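PDB 4RCM: methylated RNA-binding protein 1 from Saccharomyces cerevisiae S288c, which recognises N6-methyladenosine in RNA through its YTH domain, binds the 3'-UTR of PHO4 mRNA and lowers that transcript's stability, thereby regulating phosphate metabolism. Local coordinates for residues A[2-7]-A[156-161]; A[11-16]-A[58-63]; A[35-40]-A[90-95]; A[74-79]-A[105-110]; A[120-125]-A[138-143]. All blocks are in the same frame, centred on the assembly; numbering follows the deposited sequence.

Interaction 1: A[2-7]-A[156-161]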
# COMPACT_ATOMS: atom_id res chain seq x y z
N SER A 2 -14.38 14.13 10.16
CA SER A 2 -13.25 13.24 9.80
C SER A 2 -12.55 13.67 8.50
O SER A 2 -13.20 14.13 7.55
CB SER A 2 -13.74 11.79 9.69
OG SER A 2 -12.84 11.00 8.95
N ALA A 3 -11.22 13.51 8.48
CA ALA A 3 -10.44 13.81 7.32
C ALA A 3 -10.16 12.54 6.51
O ALA A 3 -9.46 12.59 5.54
CB ALA A 3 -9.13 14.45 7.73
N ALA A 4 -10.71 11.42 6.92
CA ALA A 4 -10.44 10.15 6.28
C ALA A 4 -10.95 10.14 4.83
O ALA A 4 -11.92 10.83 4.50
CB ALA A 4 -11.07 9.03 7.09
N ILE A 5 -10.30 9.37 3.95
CA ILE A 5 -10.76 9.30 2.55
C ILE A 5 -11.21 7.88 2.24
O ILE A 5 -10.43 6.97 2.35
CB ILE A 5 -9.66 9.75 1.56
CG1 ILE A 5 -9.31 11.23 1.82
CG2 ILE A 5 -10.11 9.57 0.13
CD1 ILE A 5 -8.00 11.66 1.22
N ILE A 6 -12.48 7.72 1.91
CA ILE A 6 -13.02 6.47 1.42
C ILE A 6 -13.84 6.79 0.19
O ILE A 6 -14.78 7.63 0.24
CB ILE A 6 -13.97 5.79 2.40
CG1 ILE A 6 -13.24 5.30 3.64
CG2 ILE A 6 -14.67 4.62 1.71
CD1 ILE A 6 -14.17 5.06 4.82
N PRO A 7 -13.48 6.19 -0.94
CA PRO A 7 -14.18 6.56 -2.15
C PRO A 7 -15.54 5.86 -2.25
O PRO A 7 -15.71 4.79 -1.68
CB PRO A 7 -13.24 6.06 -3.25
CG PRO A 7 -12.61 4.90 -2.65
CD PRO A 7 -12.53 5.10 -1.18
N SER A 156 -17.80 4.20 12.76
CA SER A 156 -18.07 5.43 13.49
C SER A 156 -16.82 5.99 14.21
O SER A 156 -16.72 7.19 14.44
CB SER A 156 -19.24 5.24 14.46
OG SER A 156 -19.09 4.08 15.25
N ASP A 157 -15.86 5.11 14.52
CA ASP A 157 -14.58 5.49 15.15
C ASP A 157 -13.46 5.83 14.13
O ASP A 157 -12.29 5.93 14.50
CB ASP A 157 -14.08 4.33 16.07
CG ASP A 157 -13.92 2.98 15.33
OD1 ASP A 157 -14.08 2.93 14.09
OD2 ASP A 157 -13.63 1.95 15.99
N ILE A 158 -13.80 6.02 12.86
CA ILE A 158 -12.76 6.09 11.82
C ILE A 158 -11.74 7.19 12.12
O ILE A 158 -12.11 8.28 12.48
CB ILE A 158 -13.34 6.30 10.42
CG1 ILE A 158 -12.24 6.22 9.36
CG2 ILE A 158 -14.06 7.65 10.32
CD1 ILE A 158 -12.79 5.94 7.96
N PHE A 159 -10.45 6.88 11.91
CA PHE A 159 -9.33 7.79 12.16
C PHE A 159 -8.36 7.70 11.00
O PHE A 159 -8.16 6.61 10.43
CB PHE A 159 -8.58 7.45 13.47
CG PHE A 159 -7.57 8.49 13.88
CD1 PHE A 159 -7.97 9.67 14.52
CD2 PHE A 159 -6.20 8.31 13.60
CE1 PHE A 159 -7.03 10.66 14.87
CE2 PHE A 159 -5.26 9.29 13.96
CZ PHE A 159 -5.66 10.46 14.59
N SER A 160 -7.74 8.82 10.69
CA SER A 160 -6.68 8.84 9.67
C SER A 160 -5.44 9.69 10.01
O SER A 160 -5.47 10.54 10.91
CB SER A 160 -7.25 9.29 8.32
OG SER A 160 -7.31 10.69 8.16
N PHE A 161 -4.37 9.47 9.25
CA PHE A 161 -3.19 10.31 9.39
C PHE A 161 -3.38 11.72 8.80
O PHE A 161 -2.43 12.51 8.79
CB PHE A 161 -1.94 9.63 8.78
CG PHE A 161 -1.91 9.53 7.24
CD1 PHE A 161 -1.83 10.66 6.43
CD2 PHE A 161 -1.88 8.28 6.62
CE1 PHE A 161 -1.77 10.53 5.04
CE2 PHE A 161 -1.82 8.16 5.24
CZ PHE A 161 -1.78 9.29 4.45
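Near the two ends of the chain, an N-terminal segment opening with an ST turn crosses a C-terminal loop of the YTH construct at close to a right angle (89° between their directions). In that turn S2 OG accepts the backbone N-H of A4 at 3.0 Å. I158 is the hub of the contact. Its CG1 stands anti to the backbone N (chi1 -174°), while CG2 occupies the crowded position between N and the carbonyl carbon, so the two branches meet different residues of 2-7. The longer branch touches A4, with I158 CD1 3.6 Å from A4 CB, and the same methyl meets I6 CD1 at 3.5 Å. Because the two isoleucines cross obliquely, their contact is confined to these ends. The shorter branch turns to the start of the segment, where I158 CG2 lies 3.8 Å from S2 OG. A4 also borders S160, its CB 4.0 Å from S160 CB. No hydrogen bond spans the two segments directly, but D163 joins them by accepting from the backbone N of both A3 and S160. Strand 102-112 gives both a further anchor, through backbone bonds of I5 with V109 and F159 with D111. S160 OG, set between N and the carbonyl carbon (chi1 85°), is hydrogen-bonded to L162 N and packs against A4 CA, 3.7 Å away.

Interaction 2: A[11-16]-A[58-63]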
# COMPACT_ATOMS: atom_id res chain seq x y z
N ASN A 11 -13.46 -0.50 -7.83
CA ASN A 11 -13.60 -1.81 -8.41
C ASN A 11 -12.24 -2.35 -8.71
O ASN A 11 -11.47 -1.65 -9.34
CB ASN A 11 -14.39 -1.78 -9.73
CG ASN A 11 -14.57 -3.16 -10.32
OD1 ASN A 11 -13.84 -3.56 -11.21
ND2 ASN A 11 -15.44 -3.94 -9.73
N ILE A 12 -11.97 -3.58 -8.27
CA ILE A 12 -10.70 -4.22 -8.48
C ILE A 12 -10.93 -5.57 -9.17
O ILE A 12 -11.36 -6.56 -8.52
CB ILE A 12 -9.93 -4.41 -7.13
CG1 ILE A 12 -9.78 -3.07 -6.42
CG2 ILE A 12 -8.59 -5.09 -7.36
CD1 ILE A 12 -9.04 -3.18 -5.14
N PRO A 13 -10.63 -5.63 -10.49
CA PRO A 13 -10.87 -6.78 -11.33
C PRO A 13 -9.88 -7.93 -11.23
O PRO A 13 -8.77 -7.82 -10.62
CB PRO A 13 -10.83 -6.23 -12.75
CG PRO A 13 -10.21 -4.91 -12.69
CD PRO A 13 -10.30 -4.42 -11.27
N GLU A 14 -10.34 -9.03 -11.82
CA GLU A 14 -9.68 -10.30 -11.78
C GLU A 14 -8.29 -10.03 -12.30
O GLU A 14 -8.10 -9.15 -13.14
CB GLU A 14 -10.43 -11.31 -12.70
CG GLU A 14 -9.92 -12.76 -12.62
CD GLU A 14 -10.28 -13.60 -13.89
OE1 GLU A 14 -11.27 -13.24 -14.57
OE2 GLU A 14 -9.56 -14.60 -14.19
N ASN A 15 -7.34 -10.74 -11.71
CA ASN A 15 -5.93 -10.69 -12.07
C ASN A 15 -5.20 -9.47 -11.51
O ASN A 15 -4.02 -9.30 -11.75
CB ASN A 15 -5.75 -10.78 -13.58
CG ASN A 15 -6.25 -12.10 -14.16
OD1 ASN A 15 -6.08 -13.13 -13.58
ND2 ASN A 15 -6.79 -12.05 -15.37
N SER A 16 -5.90 -8.60 -10.77
CA SER A 16 -5.24 -7.55 -9.99
C SER A 16 -4.39 -8.15 -8.87
O SER A 16 -4.64 -9.27 -8.48
CB SER A 16 -6.24 -6.60 -9.36
OG SER A 16 -6.93 -5.91 -10.36
N GLY A 58 -7.82 -4.32 -17.70
CA GLY A 58 -7.96 -3.34 -16.64
C GLY A 58 -7.51 -3.88 -15.28
O GLY A 58 -8.06 -3.50 -14.27
N ALA A 59 -6.55 -4.79 -15.26
CA ALA A 59 -6.03 -5.31 -13.98
C ALA A 59 -5.20 -4.21 -13.32
O ALA A 59 -4.56 -3.39 -14.01
CB ALA A 59 -5.20 -6.53 -14.21
N LYS A 60 -5.21 -4.21 -11.99
CA LYS A 60 -4.54 -3.17 -11.17
C LYS A 60 -3.53 -3.75 -10.14
O LYS A 60 -3.59 -4.93 -9.82
CB LYS A 60 -5.63 -2.36 -10.41
CG LYS A 60 -6.70 -1.77 -11.34
CD LYS A 60 -7.79 -1.03 -10.57
CE LYS A 60 -8.92 -0.48 -11.46
NZ LYS A 60 -10.02 0.17 -10.65
N VAL A 61 -2.59 -2.89 -9.65
CA VAL A 61 -1.74 -3.17 -8.46
C VAL A 61 -2.13 -2.21 -7.32
O VAL A 61 -2.13 -0.96 -7.49
CB VAL A 61 -0.25 -3.04 -8.75
CG1 VAL A 61 0.60 -3.09 -7.49
CG2 VAL A 61 0.20 -4.16 -9.66
N PHE A 62 -2.49 -2.81 -6.19
CA PHE A 62 -2.71 -2.06 -4.95
C PHE A 62 -1.67 -2.38 -3.89
O PHE A 62 -1.15 -3.53 -3.81
CB PHE A 62 -4.10 -2.33 -4.40
CG PHE A 62 -5.16 -1.68 -5.20
CD1 PHE A 62 -5.62 -2.28 -6.35
CD2 PHE A 62 -5.62 -0.44 -4.85
CE1 PHE A 62 -6.60 -1.67 -7.11
CE2 PHE A 62 -6.58 0.19 -5.60
CZ PHE A 62 -7.07 -0.42 -6.74
N LEU A 63 -1.43 -1.36 -3.04
CA LEU A 63 -0.40 -1.37 -1.99
C LEU A 63 -1.02 -1.08 -0.68
O LEU A 63 -1.57 0.01 -0.53
CB LEU A 63 0.58 -0.29 -2.24
CG LEU A 63 1.13 -0.40 -3.68
CD1 LEU A 63 2.09 0.73 -3.90
CD2 LEU A 63 1.84 -1.70 -3.87
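Hydrogen bonds fix both ends of the loop 11-16 to segment 58-63. S16 OG is gripped twice: it receives the backbone N-H of K60 at 2.9 Å in a fairly straight bond (163°), and it donates to P13 O at 2.7 Å from above the carbonyl plane. P13 O also takes the backbone N-H of S16 at 3.0 Å, closing a type II turn from P13 to S16. At the other end the K60 chain, extended beyond CG, spans the loop and places NZ 2.7 Å from N11 O, nearly along the C=O axis (172°). This loop leads into strand 17-23, which runs parallel to strand 61-67 in the mixed sheet of the YTH domain; backbone bonds of K60 and F62 with R17 continue the pairing at once. The van der Waals contacts fall into two groups. On the inner side I12 meets F62 tip to tip, CD1 sitting over one ring face, 3.7 Å from the centroid of F62, in a CH-pi contact. Toward the surface the P13 ring crosses the K60 chain at about a right angle; P13 CG makes a tight carbon-oxygen approach of 3.0 Å to G58 O, and A59 CB a looser one of 3.9 Å to N15 O.

Interaction 3: A[35-40]-A[90-95]. With nucleotides of chain C.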
# COMPACT_ATOMS: atom_id res chain seq x y z
N ASN A 35 2.81 13.98 -2.58
CA ASN A 35 3.53 14.00 -3.85
C ASN A 35 3.11 12.96 -4.92
O ASN A 35 3.55 13.05 -6.12
CB ASN A 35 5.02 13.82 -3.62
CG ASN A 35 5.67 15.03 -3.02
OD1 ASN A 35 6.27 15.87 -3.74
ND2 ASN A 35 5.59 15.13 -1.68
N GLY A 36 2.40 11.94 -4.48
CA GLY A 36 1.88 10.92 -5.33
C GLY A 36 2.96 10.02 -5.92
O GLY A 36 2.79 9.53 -7.04
N ILE A 37 4.05 9.79 -5.17
CA ILE A 37 5.01 8.78 -5.55
C ILE A 37 5.39 7.87 -4.39
O ILE A 37 5.08 8.13 -3.23
CB ILE A 37 6.26 9.39 -6.13
CG1 ILE A 37 7.00 10.23 -5.08
CG2 ILE A 37 5.88 10.28 -7.28
CD1 ILE A 37 8.39 10.69 -5.57
N TRP A 38 6.05 6.76 -4.75
CA TRP A 38 6.68 5.88 -3.80
C TRP A 38 7.92 5.27 -4.42
O TRP A 38 8.05 5.20 -5.67
CB TRP A 38 5.72 4.77 -3.31
CG TRP A 38 6.30 3.98 -2.16
CD1 TRP A 38 6.76 2.70 -2.21
CD2 TRP A 38 6.56 4.46 -0.83
NE1 TRP A 38 7.22 2.32 -0.96
CE2 TRP A 38 7.12 3.39 -0.10
CE3 TRP A 38 6.32 5.68 -0.16
CZ2 TRP A 38 7.46 3.49 1.25
CZ3 TRP A 38 6.68 5.79 1.21
CH2 TRP A 38 7.22 4.68 1.89
N SER A 39 8.87 4.94 -3.56
CA SER A 39 10.09 4.20 -3.93
C SER A 39 10.27 3.10 -2.89
O SER A 39 10.18 3.37 -1.67
CB SER A 39 11.36 5.08 -3.88
OG SER A 39 11.50 5.96 -4.99
N SER A 40 10.48 1.88 -3.36
CA SER A 40 10.89 0.75 -2.47
C SER A 40 12.40 0.66 -2.61
O SER A 40 13.02 1.63 -3.04
CB SER A 40 10.24 -0.59 -2.88
OG SER A 40 10.36 -1.61 -1.84
N SER A 90 14.09 13.24 -3.99
CA SER A 90 14.75 14.03 -2.95
C SER A 90 13.87 14.16 -1.71
O SER A 90 14.38 14.46 -0.65
CB SER A 90 15.16 15.44 -3.45
OG SER A 90 14.09 16.39 -3.29
N ILE A 91 12.56 13.91 -1.83
CA ILE A 91 11.63 13.96 -0.68
C ILE A 91 11.91 12.84 0.34
O ILE A 91 11.36 12.85 1.48
CB ILE A 91 10.15 13.86 -1.13
CG1 ILE A 91 9.90 12.54 -1.89
CG2 ILE A 91 9.78 15.05 -2.02
CD1 ILE A 91 8.45 12.38 -2.39
N TRP A 92 12.70 11.86 -0.05
CA TRP A 92 13.07 10.77 0.87
C TRP A 92 14.35 11.16 1.65
O TRP A 92 15.37 11.48 1.05
CB TRP A 92 13.30 9.43 0.13
CG TRP A 92 12.20 9.01 -0.90
CD1 TRP A 92 12.41 8.58 -2.16
CD2 TRP A 92 10.80 9.01 -0.70
NE1 TRP A 92 11.21 8.33 -2.80
CE2 TRP A 92 10.20 8.57 -1.91
CE3 TRP A 92 9.97 9.33 0.38
CZ2 TRP A 92 8.85 8.44 -2.07
CZ3 TRP A 92 8.61 9.23 0.20
CH2 TRP A 92 8.07 8.79 -1.00
N GLU A 93 14.25 11.12 2.96
CA GLU A 93 15.42 11.05 3.85
C GLU A 93 16.22 9.79 3.51
O GLU A 93 15.65 8.70 3.29
CB GLU A 93 14.98 10.98 5.33
CG GLU A 93 13.99 12.06 5.81
CD GLU A 93 14.53 13.50 5.71
OE1 GLU A 93 13.72 14.45 5.48
OE2 GLU A 93 15.77 13.70 5.89
N ASP A 94 17.55 9.94 3.45
CA ASP A 94 18.47 8.83 3.10
C ASP A 94 18.11 8.22 1.75
O ASP A 94 18.01 7.00 1.62
CB ASP A 94 18.47 7.75 4.18
N GLU A 95 17.93 9.08 0.76
CA GLU A 95 17.43 8.70 -0.58
C GLU A 95 18.13 7.51 -1.26
O GLU A 95 17.46 6.70 -1.90
CB GLU A 95 17.46 9.95 -1.50
CG GLU A 95 17.50 9.69 -3.00
CD GLU A 95 17.73 10.96 -3.80
OE1 GLU A 95 18.15 11.98 -3.21
OE2 GLU A 95 17.50 10.93 -5.02
C2 6MZ C 3 10.96 4.25 4.26
C4 6MZ C 3 11.13 2.03 3.44
C5 6MZ C 3 10.93 2.52 2.07
N9 6MZ C 3 11.25 0.70 3.35
N3 6MZ C 3 11.13 2.94 4.49
N1 6MZ C 3 10.78 4.76 3.02
C6 6MZ C 3 10.75 3.99 1.91
N6 6MZ C 3 10.61 4.52 0.67
C9 6MZ C 3 10.65 5.94 0.41
N7 6MZ C 3 10.98 1.44 1.24
C8 6MZ C 3 11.18 0.34 2.04
O5' 6MZ C 3 15.02 -3.36 3.90
C5' 6MZ C 3 14.46 -2.04 3.67
C4' 6MZ C 3 13.35 -1.73 4.68
O4' 6MZ C 3 12.97 -0.34 4.60
C1' 6MZ C 3 11.53 -0.17 4.56
C2' 6MZ C 3 10.98 -1.61 4.68
O2' 6MZ C 3 10.62 -1.94 6.05
C3' 6MZ C 3 12.09 -2.58 4.49
O3' 6MZ C 3 11.86 -3.60 5.49
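A single methyl group, C9 of the N6-methyladenosine of chain C, rests over the centre of the W92 indole, 3.3 Å from W92 CD2. W38 supplies a second aromatic wall: its six-membered ring covers the base around the amino group, with W38 CZ2 3.4 Å from N6 of the nucleotide. The two side chains cross at about a right angle; their six-membered rings, 5.2 Å apart between centroids, are inclined obliquely at 70°, so one takes the methyl and the other the base. This is the aromatic cage of YTH domains, in which W92 contacts the methyl. On the opposite face of W92, I91 CG1 stands 3.8 Å above the plane, while I37 O lies at the ring edge. I91 CD1 meets I37 CD1 tip to tip at 3.6 Å, so the far side of W92 is packed by aliphatic carbon. S39 OG is held by G99 O, while its backbone carbonyl faces the ligand: N6 donates to S39 O at 2.6 Å (160°). With the methyl on N6, the one remaining N-H is spent on S39 O; the methyl, probably slightly positive, lies against an electron-rich indole, consistent with selective reading of the modification.

Interaction 4: A[74-79]-A[105-110]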
# COMPACT_ATOMS: atom_id res chain seq x y z
N CYS A 74 -2.13 2.20 7.44
CA CYS A 74 -2.73 3.53 7.32
C CYS A 74 -3.41 3.97 5.96
O CYS A 74 -3.91 5.09 5.84
CB CYS A 74 -1.78 4.58 7.83
SG CYS A 74 -0.11 4.45 7.27
N GLY A 75 -3.46 3.08 4.97
CA GLY A 75 -4.32 3.31 3.82
C GLY A 75 -3.86 2.49 2.63
O GLY A 75 -3.01 1.63 2.77
N VAL A 76 -4.49 2.75 1.50
CA VAL A 76 -4.27 1.91 0.28
C VAL A 76 -3.96 2.81 -0.88
O VAL A 76 -4.65 3.76 -1.11
CB VAL A 76 -5.51 1.05 0.00
CG1 VAL A 76 -5.21 0.01 -1.06
CG2 VAL A 76 -6.02 0.34 1.30
N ALA A 77 -2.94 2.49 -1.66
CA ALA A 77 -2.65 3.25 -2.84
C ALA A 77 -2.57 2.31 -4.01
O ALA A 77 -2.26 1.08 -3.85
CB ALA A 77 -1.32 3.98 -2.71
N GLU A 78 -2.88 2.86 -5.17
CA GLU A 78 -2.78 2.10 -6.41
C GLU A 78 -1.52 2.55 -7.04
O GLU A 78 -1.26 3.75 -7.04
CB GLU A 78 -3.95 2.42 -7.33
CG GLU A 78 -4.04 1.51 -8.56
CD GLU A 78 -5.18 1.82 -9.52
OE1 GLU A 78 -6.01 2.72 -9.29
OE2 GLU A 78 -5.20 1.18 -10.59
N MET A 79 -0.74 1.59 -7.59
CA MET A 79 0.42 1.86 -8.43
C MET A 79 -0.06 2.19 -9.86
O MET A 79 -0.76 1.38 -10.50
CB MET A 79 1.36 0.60 -8.45
CG MET A 79 2.57 0.71 -9.33
SD MET A 79 3.53 -0.81 -9.21
CE MET A 79 4.98 -0.34 -10.19
N ARG A 105 -1.52 6.60 -6.50
CA ARG A 105 -2.67 7.40 -6.10
C ARG A 105 -3.34 6.79 -4.86
O ARG A 105 -3.78 5.65 -4.86
CB ARG A 105 -3.65 7.53 -7.26
CG ARG A 105 -3.06 8.13 -8.56
CD ARG A 105 -2.96 9.70 -8.57
NE ARG A 105 -2.29 10.31 -9.77
CZ ARG A 105 -0.97 10.55 -9.91
NH1 ARG A 105 -0.05 10.20 -8.97
NH2 ARG A 105 -0.53 11.13 -11.03
N TRP A 106 -3.41 7.56 -3.81
CA TRP A 106 -3.91 7.07 -2.53
C TRP A 106 -5.41 7.00 -2.69
O TRP A 106 -6.05 8.04 -2.86
CB TRP A 106 -3.45 8.01 -1.42
CG TRP A 106 -2.04 7.71 -0.99
CD1 TRP A 106 -0.88 7.98 -1.67
CD2 TRP A 106 -1.66 6.95 0.15
NE1 TRP A 106 0.19 7.49 -0.98
CE2 TRP A 106 -0.26 6.86 0.15
CE3 TRP A 106 -2.36 6.36 1.19
CZ2 TRP A 106 0.45 6.20 1.15
CZ3 TRP A 106 -1.64 5.71 2.19
CH2 TRP A 106 -0.26 5.63 2.15
N VAL A 107 -5.95 5.80 -2.79
CA VAL A 107 -7.42 5.61 -2.96
C VAL A 107 -8.15 5.64 -1.61
O VAL A 107 -9.25 6.17 -1.53
CB VAL A 107 -7.78 4.31 -3.75
CG1 VAL A 107 -7.30 4.41 -5.19
CG2 VAL A 107 -7.16 3.07 -3.12
N ILE A 108 -7.50 5.11 -0.56
CA ILE A 108 -8.08 5.09 0.80
C ILE A 108 -7.11 5.57 1.87
O ILE A 108 -5.98 5.13 1.94
CB ILE A 108 -8.57 3.67 1.20
CG1 ILE A 108 -9.70 3.20 0.30
CG2 ILE A 108 -9.04 3.63 2.69
CD1 ILE A 108 -9.89 1.69 0.30
N VAL A 109 -7.58 6.44 2.79
CA VAL A 109 -6.70 6.97 3.82
C VAL A 109 -7.49 6.91 5.11
O VAL A 109 -8.45 7.66 5.24
CB VAL A 109 -6.30 8.43 3.55
CG1 VAL A 109 -5.45 8.99 4.70
CG2 VAL A 109 -5.55 8.53 2.24
N ARG A 110 -7.14 5.94 5.95
CA ARG A 110 -7.75 5.72 7.24
C ARG A 110 -7.00 4.57 7.89
O ARG A 110 -6.43 3.74 7.22
CB ARG A 110 -9.24 5.37 7.17
CG ARG A 110 -9.62 4.17 6.28
CD ARG A 110 -9.74 2.80 6.99
NE ARG A 110 -10.46 2.83 8.27
CZ ARG A 110 -11.75 2.53 8.47
NH1 ARG A 110 -12.58 2.21 7.47
NH2 ARG A 110 -12.23 2.61 9.69
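The side chain of W106 leaves its strand on the sheet face shared with A77 and V109, and at chi1 -82° CG lies anti to the carbonyl carbon. From CB the indole turns back over strand 74-79. Its five-membered ring comes squarely beneath A77 CB, 4.0 Å from the centroid and only 1° off the normal, a CH-pi contact in which every atom of that ring is about equally near the methyl. NE1 is taken by S32 OG of helix 26-35. Along the six-membered ring, CE3 comes 4.2 Å from V76 O, and W106 CZ3 packs 3.9 Å from G75 CA, where no side chain intervenes. C74 O lies near the ring plane at the edge, and F33 meets the ring edge-to-face. The backbone beside it is antiparallel, E78 and R105 forming a hydrogen-bonded pair, but a classic beta bulge interrupts the pairing: V107 and I108 both face V76. V76 O therefore accepts two donors, V107 N at 2.9 Å and I108 N at 3.2 Å, while V76 N gives to I108 O at 2.8 Å. The extra residue thus enters the sheet with V107 N and I108 N both bonded, and two donors on one carbonyl would be expected to polarise it.

Interaction 5: A[120-125]-A[138-143]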
# COMPACT_ATOMS: atom_id res chain seq x y z
N PHE A 120 -6.10 -12.31 9.13
CA PHE A 120 -5.68 -12.65 7.75
C PHE A 120 -4.34 -13.30 7.64
O PHE A 120 -3.30 -12.66 7.87
CB PHE A 120 -5.68 -11.40 6.91
CG PHE A 120 -7.01 -10.74 6.86
CD1 PHE A 120 -7.96 -11.17 5.95
CD2 PHE A 120 -7.33 -9.76 7.76
CE1 PHE A 120 -9.20 -10.58 5.92
CE2 PHE A 120 -8.58 -9.17 7.74
CZ PHE A 120 -9.52 -9.56 6.81
N LEU A 121 -4.33 -14.58 7.25
CA LEU A 121 -3.15 -15.39 7.28
C LEU A 121 -2.69 -15.58 5.85
O LEU A 121 -3.53 -15.76 4.95
CB LEU A 121 -3.45 -16.74 7.98
CG LEU A 121 -4.16 -16.53 9.31
CD1 LEU A 121 -4.47 -17.86 10.02
CD2 LEU A 121 -3.34 -15.62 10.22
N ILE A 122 -1.38 -15.50 5.64
CA ILE A 122 -0.85 -15.41 4.30
C ILE A 122 -0.09 -16.68 3.89
O ILE A 122 1.05 -16.89 4.30
CB ILE A 122 0.07 -14.19 4.13
CG1 ILE A 122 -0.62 -12.91 4.62
CG2 ILE A 122 0.52 -14.05 2.67
CD1 ILE A 122 -1.95 -12.60 3.93
N PRO A 123 -0.71 -17.51 3.03
CA PRO A 123 -0.13 -18.81 2.74
C PRO A 123 1.37 -18.82 2.38
O PRO A 123 2.06 -19.77 2.73
CB PRO A 123 -0.98 -19.32 1.57
CG PRO A 123 -2.29 -18.65 1.71
CD PRO A 123 -2.04 -17.34 2.40
N SER A 124 1.86 -17.76 1.75
CA SER A 124 3.22 -17.74 1.21
C SER A 124 4.21 -17.01 2.11
O SER A 124 5.37 -16.79 1.72
CB SER A 124 3.25 -17.06 -0.16
OG SER A 124 3.07 -15.66 -0.04
N ASN A 125 3.74 -16.58 3.28
CA ASN A 125 4.62 -16.17 4.37
C ASN A 125 4.31 -17.12 5.51
O ASN A 125 3.70 -16.75 6.53
CB ASN A 125 4.41 -14.71 4.78
CG ASN A 125 5.47 -14.22 5.76
OD1 ASN A 125 6.63 -14.64 5.70
ND2 ASN A 125 5.09 -13.33 6.68
N GLU A 138 3.66 -10.22 -1.34
CA GLU A 138 2.40 -10.35 -2.13
C GLU A 138 1.27 -10.97 -1.35
O GLU A 138 1.46 -11.96 -0.61
CB GLU A 138 2.57 -11.11 -3.42
CG GLU A 138 1.28 -11.17 -4.23
CD GLU A 138 1.47 -11.43 -5.71
OE1 GLU A 138 2.59 -11.71 -6.14
OE2 GLU A 138 0.49 -11.32 -6.45
N ILE A 139 0.08 -10.43 -1.57
CA ILE A 139 -1.12 -10.85 -0.87
C ILE A 139 -2.14 -11.42 -1.91
O ILE A 139 -2.57 -10.71 -2.82
CB ILE A 139 -1.77 -9.69 -0.11
CG1 ILE A 139 -0.80 -9.01 0.90
CG2 ILE A 139 -3.04 -10.17 0.58
CD1 ILE A 139 -0.35 -9.85 2.08
N PRO A 140 -2.53 -12.69 -1.76
CA PRO A 140 -3.46 -13.30 -2.74
C PRO A 140 -4.72 -12.45 -3.00
O PRO A 140 -5.26 -11.88 -2.08
CB PRO A 140 -3.90 -14.61 -2.07
CG PRO A 140 -2.89 -14.89 -1.01
CD PRO A 140 -2.43 -13.51 -0.53
N TYR A 141 -5.21 -12.45 -4.23
CA TYR A 141 -6.34 -11.61 -4.61
C TYR A 141 -7.51 -11.64 -3.62
O TYR A 141 -7.93 -10.58 -3.08
CB TYR A 141 -6.81 -12.05 -6.00
CG TYR A 141 -7.94 -11.27 -6.55
CD1 TYR A 141 -7.75 -10.01 -7.14
CD2 TYR A 141 -9.22 -11.78 -6.50
CE1 TYR A 141 -8.84 -9.29 -7.66
CE2 TYR A 141 -10.30 -11.10 -7.03
CZ TYR A 141 -10.12 -9.86 -7.60
OH TYR A 141 -11.25 -9.23 -8.04
N SER A 142 -7.99 -12.84 -3.34
CA SER A 142 -9.18 -12.96 -2.48
C SER A 142 -9.00 -12.35 -1.07
O SER A 142 -9.95 -11.70 -0.57
CB SER A 142 -9.71 -14.40 -2.41
OG SER A 142 -8.75 -15.30 -1.93
N ILE A 143 -7.84 -12.55 -0.44
CA ILE A 143 -7.55 -11.95 0.86
C ILE A 143 -7.47 -10.43 0.68
O ILE A 143 -8.03 -9.65 1.48
CB ILE A 143 -6.17 -12.41 1.45
CG1 ILE A 143 -6.00 -13.94 1.48
CG2 ILE A 143 -5.97 -11.84 2.85
CD1 ILE A 143 -7.07 -14.65 2.20
O HOH W 1 0.87 -14.38 -0.71
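Aliphatic branches from I122, I139 and I143 make the tight half of this contact, with F120 at its border. I122 and I139 cross at about a right angle and meet at their ends, CD1 of I122 being 3.7 Å from CD1 of I139. Both have CG1 anti to the carbonyl carbon, with a second bend at chi2 (-58° in I122, -67° in I139). I143 CG2 lies 3.7 Å from F120 CD1 as the two side chains slide past each other, and also touches I122 CD1 at 4.2 Å. The other half is looser and hydrated: P123 CD approaches P140 CG no nearer than 4.3 Å, and a water bridges S124 OG and E138 O, which are 4.1 Å apart. That water donates to E138 O, while the E138 carboxylate pairs with R17. The weakly bonded strand 121-122 and its flanks thus join the small two-stranded sheet of the YTH domain to edge strand 138-139 of the mixed sheet and to the first turn of its C-terminal helix 141-151, with P140 at the N-cap position.

Overall arrangement
Interaction 4 lies nearest the centre of the folded chain, and its strands pair in the mixed sheet whose edge strands, 37-38 and 138-139, belong to interactions 3 and 5. Interaction 2 adjoins it, strands 61-67 and 72-79 being neighbours, and reaches interaction 5 through the bond of Y141 OH to I12 O. Interaction 1 is a surface contact docked on strand 102-112 of interaction 4, where I158 CD1 also packs on the R110 side chain. Chemistry follows place: backbone bonds dominate interaction 4, side-chain bonds to backbone pin the loop of interaction 2, and interactions 1 and 5 rely on isoleucine methyls. Interaction 3, buried and aromatic, alone contacts the RNA.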